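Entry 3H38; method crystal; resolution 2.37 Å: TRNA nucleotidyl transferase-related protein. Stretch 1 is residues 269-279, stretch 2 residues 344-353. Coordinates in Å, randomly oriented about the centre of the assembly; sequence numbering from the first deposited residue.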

# COMPACT_ATOMS: atom_id res chain seq x y z
N TRP A 269 0.27 -14.99 -8.03
CA TRP A 269 -0.08 -16.41 -8.13
C TRP A 269 -0.71 -16.89 -6.83
O TRP A 269 -1.29 -17.96 -6.79
CB TRP A 269 1.17 -17.25 -8.43
CG TRP A 269 0.91 -18.72 -8.69
CD1 TRP A 269 0.91 -19.34 -9.90
CD2 TRP A 269 0.66 -19.75 -7.72
NE1 TRP A 269 0.66 -20.68 -9.75
CE2 TRP A 269 0.50 -20.96 -8.42
CE3 TRP A 269 0.55 -19.76 -6.32
CZ2 TRP A 269 0.24 -22.17 -7.78
CZ3 TRP A 269 0.29 -20.96 -5.69
CH2 TRP A 269 0.14 -22.15 -6.42
N VAL A 270 -0.57 -16.11 -5.76
CA VAL A 270 -1.12 -16.50 -4.47
C VAL A 270 -2.46 -15.83 -4.23
O VAL A 270 -3.36 -16.44 -3.66
CB VAL A 270 -0.19 -16.13 -3.30
CG1 VAL A 270 -0.89 -16.38 -1.97
CG2 VAL A 270 1.10 -16.91 -3.38
N GLU A 271 -2.57 -14.57 -4.64
CA GLU A 271 -3.84 -13.86 -4.58
C GLU A 271 -4.79 -14.55 -5.55
O GLU A 271 -6.02 -14.50 -5.39
CB GLU A 271 -3.67 -12.39 -4.97
CG GLU A 271 -2.78 -11.59 -4.04
CD GLU A 271 -2.83 -10.10 -4.32
OE1 GLU A 271 -3.09 -9.32 -3.38
OE2 GLU A 271 -2.61 -9.71 -5.49
N GLU A 272 -4.19 -15.15 -6.58
CA GLU A 272 -4.88 -15.95 -7.58
C GLU A 272 -5.43 -17.28 -7.11
O GLU A 272 -6.58 -17.56 -7.26
CB GLU A 272 -3.85 -16.23 -8.68
CG GLU A 272 -4.31 -16.90 -9.96
CD GLU A 272 -3.13 -17.28 -10.88
OE1 GLU A 272 -2.98 -18.49 -11.18
OE2 GLU A 272 -2.36 -16.39 -11.31
N ASN A 273 -4.61 -18.06 -6.46
CA ASN A 273 -5.02 -19.39 -6.03
C ASN A 273 -5.54 -19.45 -4.59
O ASN A 273 -6.18 -20.44 -4.20
CB ASN A 273 -3.88 -20.39 -6.27
CG ASN A 273 -3.55 -20.57 -7.76
OD1 ASN A 273 -4.03 -21.50 -8.41
ND2 ASN A 273 -2.72 -19.67 -8.30
N PHE A 274 -5.29 -18.41 -3.80
CA PHE A 274 -5.57 -18.48 -2.36
C PHE A 274 -6.31 -17.30 -1.71
O PHE A 274 -6.70 -17.39 -0.54
CB PHE A 274 -4.30 -18.81 -1.57
CG PHE A 274 -3.85 -20.23 -1.73
CD1 PHE A 274 -4.40 -21.24 -0.95
CD2 PHE A 274 -2.91 -20.58 -2.69
CE1 PHE A 274 -4.00 -22.56 -1.11
CE2 PHE A 274 -2.51 -21.90 -2.86
CZ PHE A 274 -3.06 -22.89 -2.06
N GLY A 275 -6.52 -16.22 -2.45
CA GLY A 275 -7.26 -15.09 -1.90
C GLY A 275 -6.41 -13.86 -1.67
O GLY A 275 -5.27 -13.79 -2.11
N GLU A 276 -6.94 -12.90 -0.91
CA GLU A 276 -6.27 -11.63 -0.67
C GLU A 276 -4.94 -11.77 0.05
O GLU A 276 -4.81 -12.54 0.97
CB GLU A 276 -7.20 -10.66 0.10
CG GLU A 276 -8.16 -9.82 -0.79
CD GLU A 276 -8.73 -8.53 -0.12
OE1 GLU A 276 -9.39 -8.61 0.95
OE2 GLU A 276 -8.54 -7.43 -0.69
N VAL A 277 -3.96 -10.99 -0.36
CA VAL A 277 -2.66 -11.01 0.29
C VAL A 277 -2.30 -9.61 0.81
O VAL A 277 -2.14 -8.67 0.03
CB VAL A 277 -1.55 -11.49 -0.67
CG1 VAL A 277 -0.19 -10.91 -0.27
CG2 VAL A 277 -1.50 -13.01 -0.73
N ASP A 278 -2.20 -9.47 2.13
CA ASP A 278 -1.71 -8.22 2.71
C ASP A 278 -0.22 -8.07 2.41
O ASP A 278 0.63 -8.75 3.00
CB ASP A 278 -1.97 -8.15 4.21
CG ASP A 278 -1.52 -6.83 4.82
OD1 ASP A 278 -2.02 -6.47 5.91
OD2 ASP A 278 -0.66 -6.15 4.22
N ARG A 279 0.10 -7.17 1.49
CA ARG A 279 1.47 -7.01 1.03
C ARG A 279 2.40 -6.46 2.09
O ARG A 279 3.59 -6.80 2.09
CB ARG A 279 1.51 -6.13 -0.21
CG ARG A 279 0.59 -6.65 -1.27
CD ARG A 279 0.99 -6.19 -2.64
NE ARG A 279 -0.03 -6.60 -3.59
CZ ARG A 279 -0.08 -6.18 -4.85
NH1 ARG A 279 -1.06 -6.60 -5.64
NH2 ARG A 279 0.85 -5.35 -5.31
N SER A 344 -1.18 -18.85 6.92
CA SER A 344 -1.61 -17.63 6.26
C SER A 344 -1.09 -17.59 4.83
O SER A 344 -0.02 -18.12 4.53
CB SER A 344 -1.06 -16.41 7.01
OG SER A 344 0.31 -16.21 6.73
N ASN A 345 -1.86 -16.95 3.96
CA ASN A 345 -1.38 -16.61 2.63
C ASN A 345 -0.02 -15.95 2.67
O ASN A 345 0.82 -16.17 1.79
CB ASN A 345 -2.35 -15.65 1.96
CG ASN A 345 -3.64 -16.32 1.55
OD1 ASN A 345 -4.42 -15.76 0.79
ND2 ASN A 345 -3.86 -17.55 2.05
N GLU A 346 0.20 -15.11 3.68
CA GLU A 346 1.45 -14.37 3.78
C GLU A 346 2.62 -15.32 4.00
O GLU A 346 3.69 -15.14 3.40
CB GLU A 346 1.37 -13.30 4.88
CG GLU A 346 0.49 -12.10 4.49
CD GLU A 346 -1.00 -12.44 4.49
OE1 GLU A 346 -1.45 -13.20 5.37
OE2 GLU A 346 -1.73 -11.93 3.62
N THR A 347 2.40 -16.32 4.85
CA THR A 347 3.40 -17.35 5.11
C THR A 347 3.71 -18.09 3.81
O THR A 347 4.84 -18.51 3.57
CB THR A 347 2.91 -18.36 6.16
OG1 THR A 347 2.89 -17.75 7.45
CG2 THR A 347 3.83 -19.59 6.19
N ILE A 348 2.69 -18.25 2.98
CA ILE A 348 2.87 -18.98 1.73
C ILE A 348 3.84 -18.21 0.87
O ILE A 348 4.87 -18.74 0.45
CB ILE A 348 1.54 -19.17 0.99
CG1 ILE A 348 0.74 -20.33 1.61
CG2 ILE A 348 1.78 -19.42 -0.48
CD1 ILE A 348 -0.54 -20.63 0.89
N CYS A 349 3.50 -16.94 0.62
CA CYS A 349 4.37 -16.03 -0.12
C CYS A 349 5.80 -16.13 0.40
O CYS A 349 6.76 -16.22 -0.37
CB CYS A 349 3.89 -14.59 0.08
SG CYS A 349 2.17 -14.30 -0.37
N HIS A 350 5.90 -16.10 1.73
CA HIS A 350 7.17 -16.17 2.43
C HIS A 350 7.90 -17.46 2.03
O HIS A 350 9.10 -17.44 1.78
CB HIS A 350 6.90 -16.10 3.94
CG HIS A 350 8.13 -15.95 4.79
ND1 HIS A 350 9.38 -15.69 4.26
CD2 HIS A 350 8.29 -15.99 6.14
CE1 HIS A 350 10.25 -15.60 5.25
NE2 HIS A 350 9.62 -15.78 6.39
N PHE A 351 7.19 -18.57 1.96
CA PHE A 351 7.81 -19.78 1.42
C PHE A 351 8.23 -19.56 -0.04
O PHE A 351 9.34 -19.92 -0.44
CB PHE A 351 6.89 -20.99 1.55
CG PHE A 351 7.00 -21.69 2.88
CD1 PHE A 351 5.88 -21.88 3.67
CD2 PHE A 351 8.23 -22.15 3.34
CE1 PHE A 351 5.98 -22.53 4.90
CE2 PHE A 351 8.34 -22.80 4.57
CZ PHE A 351 7.21 -22.99 5.35
N LEU A 352 7.36 -18.93 -0.82
CA LEU A 352 7.71 -18.68 -2.21
C LEU A 352 8.88 -17.71 -2.37
O LEU A 352 9.54 -17.70 -3.42
CB LEU A 352 6.49 -18.23 -3.01
CG LEU A 352 5.46 -19.33 -3.27
CD1 LEU A 352 4.09 -18.73 -3.49
CD2 LEU A 352 5.88 -20.19 -4.46
N ALA A 353 9.15 -16.90 -1.35
CA ALA A 353 10.26 -15.95 -1.47
C ALA A 353 11.61 -16.66 -1.57
O ALA A 353 12.59 -16.08 -2.02
CB ALA A 353 10.27 -14.94 -0.31

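At the centre of the contact, V270 fits as a knob into a hole formed by N345, I348, C349 and L352 on the second helix. Valine suits the site because its two methyls branch from a short stem: CG2 lies 3.5 Å from L352 CD1 and 3.9 Å from I348 CG2, CG1 lies 4.0 Å from C349 SG, and both methyls lie near that sulfur. The residues framing the hole, spaced i, i+3, i+4 and i+7, line one side of helix 345-352. That helix runs at 136° to helix 269-274, closer to antiparallel than to parallel. With the axes 10.3 Å apart at closest approach, mainly apolar side chains, with N345 at one end, occupy the space between them.

One turn after V270, F274 also directs its CA-to-CB bond toward the second helix. I348 CD1 sits over one face of its ring, 4.1 Å from the centroid and only 5° off the normal, an almost ideal CH-pi arrangement. The branched isoleucine thus meets the flat aromatic surface with its terminal methyl CD1, while its CG2 meets V270.

Beyond F274 the chain turns at G275, whose positive phi suits glycine: a CB here would be jammed against the preceding carbonyl oxygen. The following extended segment brings V277 back to the second helix, where its CG2 lies 3.9 Å from C349 SG and 3.9 Å from N345 CB. C349 therefore touches both valines, its sulfur packing beside the pair, whose own methyls V270 CG1 and V277 CG2 are 3.6 Å apart.

At the polar edge, E346 bends its side chain (chi1 m, chi2 p) so that its carboxylate reaches the first stretch. The backbone N of D278 donates a hydrogen bond to E346 OE2 at 2.9 Å; a carboxylate oxygen is an apt acceptor for an amide in a nonhelical segment. Nearby, S344 caps its own helix, its OG accepting from T347 N at 2.8 Å.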